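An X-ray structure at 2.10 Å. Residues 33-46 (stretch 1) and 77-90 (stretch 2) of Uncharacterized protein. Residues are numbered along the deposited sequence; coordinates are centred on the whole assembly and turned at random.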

# COMPACT_ATOMS: atom_id res chain seq x y z
N SER A 33 -13.41 -23.23 21.43
CA SER A 33 -14.56 -23.84 20.80
C SER A 33 -14.76 -23.31 19.39
O SER A 33 -13.86 -22.70 18.81
N ASP A 34 -15.94 -23.59 18.84
CA ASP A 34 -16.28 -23.20 17.49
C ASP A 34 -16.21 -21.71 17.25
O ASP A 34 -16.69 -20.91 18.09
N LEU A 35 -15.55 -21.35 16.14
CA LEU A 35 -15.63 -20.02 15.54
C LEU A 35 -16.39 -20.09 14.23
O LEU A 35 -16.10 -20.92 13.36
N GLN A 36 -17.41 -19.26 14.11
CA GLN A 36 -18.07 -19.06 12.84
C GLN A 36 -17.48 -17.82 12.17
O GLN A 36 -17.48 -16.72 12.76
N VAL A 37 -16.96 -17.99 10.96
CA VAL A 37 -16.22 -16.93 10.27
C VAL A 37 -16.87 -16.54 8.95
O VAL A 37 -17.16 -17.39 8.12
N ALA A 38 -17.13 -15.25 8.80
CA ALA A 38 -17.59 -14.72 7.54
C ALA A 38 -16.62 -13.63 7.07
O ALA A 38 -16.23 -12.75 7.83
N VAL A 39 -16.21 -13.74 5.81
CA VAL A 39 -15.51 -12.67 5.11
C VAL A 39 -16.60 -11.73 4.61
O VAL A 39 -17.24 -11.97 3.59
N VAL A 40 -16.83 -10.65 5.36
CA VAL A 40 -17.97 -9.78 5.09
C VAL A 40 -17.73 -8.70 4.01
O VAL A 40 -18.68 -8.17 3.44
N SER A 41 -16.47 -8.40 3.73
CA SER A 41 -16.13 -7.46 2.66
C SER A 41 -14.79 -7.86 2.04
O SER A 41 -13.87 -8.20 2.76
N LEU A 42 -14.72 -7.85 0.70
CA LEU A 42 -13.51 -8.14 -0.06
C LEU A 42 -13.07 -6.88 -0.78
O LEU A 42 -13.91 -6.15 -1.24
N PRO A 43 -11.75 -6.66 -0.93
CA PRO A 43 -11.24 -5.65 -1.86
C PRO A 43 -11.88 -5.77 -3.26
O PRO A 43 -12.09 -6.89 -3.74
N SER A 44 -12.15 -4.64 -3.90
CA SER A 44 -12.76 -4.63 -5.24
C SER A 44 -11.91 -5.32 -6.32
O SER A 44 -12.44 -5.65 -7.39
N PHE A 45 -10.62 -5.52 -6.04
CA PHE A 45 -9.67 -6.07 -7.01
C PHE A 45 -9.31 -7.52 -6.71
O PHE A 45 -8.39 -8.07 -7.33
N VAL A 46 -10.02 -8.15 -5.77
CA VAL A 46 -9.77 -9.57 -5.48
C VAL A 46 -11.01 -10.46 -5.64
O VAL A 46 -12.14 -9.98 -5.61
N MSE A 77 -1.51 2.96 -6.29
CA MSE A 77 -1.50 2.04 -5.14
C MSE A 77 -2.93 1.94 -4.60
O MSE A 77 -3.58 2.97 -4.35
N LYS A 78 -3.45 0.72 -4.53
CA LYS A 78 -4.78 0.47 -4.02
C LYS A 78 -4.61 -0.17 -2.65
O LYS A 78 -3.76 -1.05 -2.48
N ASP A 79 -5.36 0.29 -1.67
CA ASP A 79 -5.33 -0.27 -0.32
C ASP A 79 -6.76 -0.47 0.08
O ASP A 79 -7.49 0.50 0.18
N GLU A 80 -7.20 -1.72 0.22
CA GLU A 80 -8.58 -2.02 0.58
C GLU A 80 -8.63 -3.15 1.60
O GLU A 80 -7.85 -4.09 1.50
N PRO A 81 -9.54 -3.06 2.60
CA PRO A 81 -9.57 -4.08 3.65
C PRO A 81 -10.26 -5.39 3.26
O PRO A 81 -11.25 -5.43 2.51
N LEU A 82 -9.72 -6.49 3.76
CA LEU A 82 -10.47 -7.74 3.81
C LEU A 82 -11.13 -7.78 5.21
O LEU A 82 -10.45 -7.77 6.25
N VAL A 83 -12.45 -7.78 5.26
CA VAL A 83 -13.12 -7.65 6.57
C VAL A 83 -13.58 -9.02 7.12
O VAL A 83 -14.38 -9.72 6.50
N LEU A 84 -13.06 -9.37 8.29
CA LEU A 84 -13.39 -10.65 8.93
C LEU A 84 -14.30 -10.51 10.15
O LEU A 84 -13.94 -9.87 11.13
N GLU A 85 -15.47 -11.12 10.05
CA GLU A 85 -16.43 -11.14 11.15
C GLU A 85 -16.47 -12.51 11.82
O GLU A 85 -16.82 -13.52 11.21
N VAL A 86 -16.10 -12.53 13.09
CA VAL A 86 -16.02 -13.76 13.86
C VAL A 86 -17.12 -13.85 14.93
O VAL A 86 -17.31 -12.90 15.72
N THR A 87 -17.86 -14.96 14.93
CA THR A 87 -18.87 -15.23 15.95
C THR A 87 -18.64 -16.58 16.62
O THR A 87 -18.62 -17.63 15.96
N SER A 88 -18.45 -16.54 17.94
CA SER A 88 -18.25 -17.72 18.80
C SER A 88 -19.61 -18.23 19.29
O SER A 88 -20.19 -17.64 20.21
N PRO A 89 -20.14 -19.32 18.69
CA PRO A 89 -21.51 -19.79 19.05
C PRO A 89 -21.86 -19.77 20.56
O PRO A 89 -23.03 -19.64 20.94
N GLU A 90 -20.85 -19.89 21.42
CA GLU A 90 -21.08 -20.13 22.83
C GLU A 90 -20.78 -18.98 23.80
O GLU A 90 -21.64 -18.55 24.58

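Two antiparallel strands, one carrying Q36 to V39, the other T87 to L84, lie side by side, so their side chains meet as neighbours on the two faces of one sheet. The face bearing V37, V39, L84 and V86 is buried and wholly aliphatic; branched valines cover it compactly. V37 (t) rests its CG2 3.9 Å from CG2 of V86, while L35 (m, t) points its CA-to-CB bond away but swings CD2 back to 3.6 Å from V86 CG1. V39 (t) turns a methyl to each of two leucines: its CG2 lies 3.7 Å from CD2 of L84 (m, t), and its CG1 3.5 Å from CD1 of L82 (t, p). That same L82 CD1 also meets L42 CD2 at 3.5 Å, resting in the notch between V39 CG1 and L42 CD2.

The other face, partly exposed, tolerates polar groups. Small A38 pairs with long E85, and Q36 CB approaches T87 OG1 at 3.2 Å. V40 (m), its CA-to-CB bond sideways, sets CG2 3.6 Å from V83 CG1 and CG1 3.7 Å from E85 CB. A water links the stretches: its O donates to P81 O at 2.7 Å and hydrogen-bonds S41 OG at 3.1 Å.

Past the first strand, the P43 to V46 turn is held by E80 (m, t) of the second, whose two carboxylate oxygens match S44's two donors: OE1 accepts from S44 N (2.9 Å) and OE2 from S44 OG (2.7 Å). P43 CB packs 3.8 Å from E80 CB, and F45 (p) lays CE2 3.6 Å from K78 CB.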

# COMPACT_ATOMS: atom_id res chain seq x y z
CB SER A 33 -15.81 -23.61 21.65
OG SER A 33 -16.92 -24.36 21.16
CB ASP A 34 -17.67 -23.74 17.14
CG ASP A 34 -17.62 -25.22 16.79
OD1 ASP A 34 -18.65 -25.79 16.33
OD2 ASP A 34 -16.51 -25.81 16.94
CB LEU A 35 -14.24 -19.40 15.33
CG LEU A 35 -13.59 -18.72 16.53
CD1 LEU A 35 -12.38 -17.89 16.07
CD2 LEU A 35 -14.61 -17.86 17.31
CB GLN A 36 -19.57 -18.91 13.02
CG GLN A 36 -20.32 -19.03 11.71
CD GLN A 36 -20.41 -20.48 11.24
OE1 GLN A 36 -20.51 -20.75 10.04
NE2 GLN A 36 -20.39 -21.40 12.20
CB VAL A 37 -14.73 -17.30 10.04
CG1 VAL A 37 -13.97 -16.10 9.44
CG2 VAL A 37 -14.08 -17.72 11.34
CB ALA A 38 -19.01 -14.19 7.66
CB VAL A 39 -14.68 -13.22 3.92
CG1 VAL A 39 -13.92 -12.09 3.23
CG2 VAL A 39 -13.70 -14.30 4.40
CB VAL A 40 -18.56 -9.16 6.41
CG1 VAL A 40 -19.16 -10.27 7.29
CG2 VAL A 40 -17.50 -8.42 7.18
CB SER A 41 -16.06 -6.03 3.21
OG SER A 41 -16.03 -5.08 2.17
CB LEU A 42 -13.78 -9.16 -1.18
CG LEU A 42 -13.94 -10.66 -0.95
CD1 LEU A 42 -14.43 -11.31 -2.26
CD2 LEU A 42 -12.62 -11.29 -0.50
CB PRO A 43 -9.75 -5.98 -1.94
CG PRO A 43 -9.44 -6.47 -0.59
CD PRO A 43 -10.65 -7.31 -0.21
CB SER A 44 -13.02 -3.21 -5.69
OG SER A 44 -11.80 -2.52 -5.87
CB PHE A 45 -8.39 -5.21 -7.11
CG PHE A 45 -7.73 -4.90 -5.77
CD1 PHE A 45 -6.81 -5.78 -5.18
CD2 PHE A 45 -8.02 -3.71 -5.09
CE1 PHE A 45 -6.19 -5.48 -3.94
CE2 PHE A 45 -7.39 -3.39 -3.87
CZ PHE A 45 -6.48 -4.27 -3.30
CB VAL A 46 -9.10 -9.85 -4.09
CG1 VAL A 46 -7.92 -8.93 -3.79
CG2 VAL A 46 -10.11 -9.90 -2.98
CB MSE A 77 -0.56 2.59 -4.07
CG MSE A 77 -0.37 1.67 -2.84
SE MSE A 77 0.80 0.21 -3.34
CE MSE A 77 2.58 1.05 -3.50
CB LYS A 78 -5.54 -0.48 -4.96
CG LYS A 78 -5.38 -0.19 -6.47
CD LYS A 78 -6.03 1.18 -6.81
CE LYS A 78 -5.79 1.56 -8.26
NZ LYS A 78 -6.28 2.96 -8.54
CB ASP A 79 -4.70 0.71 0.68
CG ASP A 79 -3.28 1.07 0.31
OD1 ASP A 79 -2.41 0.18 0.28
OD2 ASP A 79 -3.02 2.26 0.05
CB GLU A 80 -9.39 -2.39 -0.66
CG GLU A 80 -9.70 -1.23 -1.64
CD GLU A 80 -10.80 -1.59 -2.63
OE1 GLU A 80 -11.79 -2.29 -2.26
OE2 GLU A 80 -10.66 -1.21 -3.79
CB PRO A 81 -10.33 -3.39 4.79
CG PRO A 81 -11.31 -2.47 4.07
CD PRO A 81 -10.55 -1.99 2.82
CB LEU A 82 -9.49 -8.90 3.58
CG LEU A 82 -10.07 -10.31 3.71
CD1 LEU A 82 -10.80 -10.66 2.42
CD2 LEU A 82 -8.94 -11.32 3.95
CB VAL A 83 -14.25 -6.59 6.57
CG1 VAL A 83 -14.75 -6.33 8.02
CG2 VAL A 83 -13.74 -5.28 5.95
CB LEU A 84 -12.11 -11.39 9.33
CG LEU A 84 -11.17 -11.66 8.15
CD1 LEU A 84 -9.88 -12.22 8.70
CD2 LEU A 84 -11.81 -12.59 7.11
CB GLU A 85 -17.82 -10.76 10.66
CG GLU A 85 -18.88 -10.85 11.75
CD GLU A 85 -20.27 -10.77 11.18
OE1 GLU A 85 -20.81 -9.64 11.12
OE2 GLU A 85 -20.81 -11.84 10.77
CB VAL A 86 -14.63 -13.84 14.49
CG1 VAL A 86 -14.65 -14.59 15.79
CG2 VAL A 86 -13.68 -14.47 13.49
CB THR A 87 -20.32 -15.16 15.39
OG1 THR A 87 -20.62 -16.33 14.62
CG2 THR A 87 -20.50 -13.93 14.54
CB SER A 88 -17.34 -17.35 19.99
OG SER A 88 -17.57 -18.18 21.12
CB PRO A 89 -21.54 -21.23 18.52
CG PRO A 89 -20.59 -21.21 17.30
CD PRO A 89 -19.52 -20.17 17.64
CB GLU A 90 -20.27 -21.37 23.23
CG GLU A 90 -21.12 -22.63 23.52
CD GLU A 90 -22.11 -23.00 22.41
OE1 GLU A 90 -23.22 -22.41 22.34
OE2 GLU A 90 -21.75 -23.92 21.61
O HOH W 1 -13.26 -4.11 1.31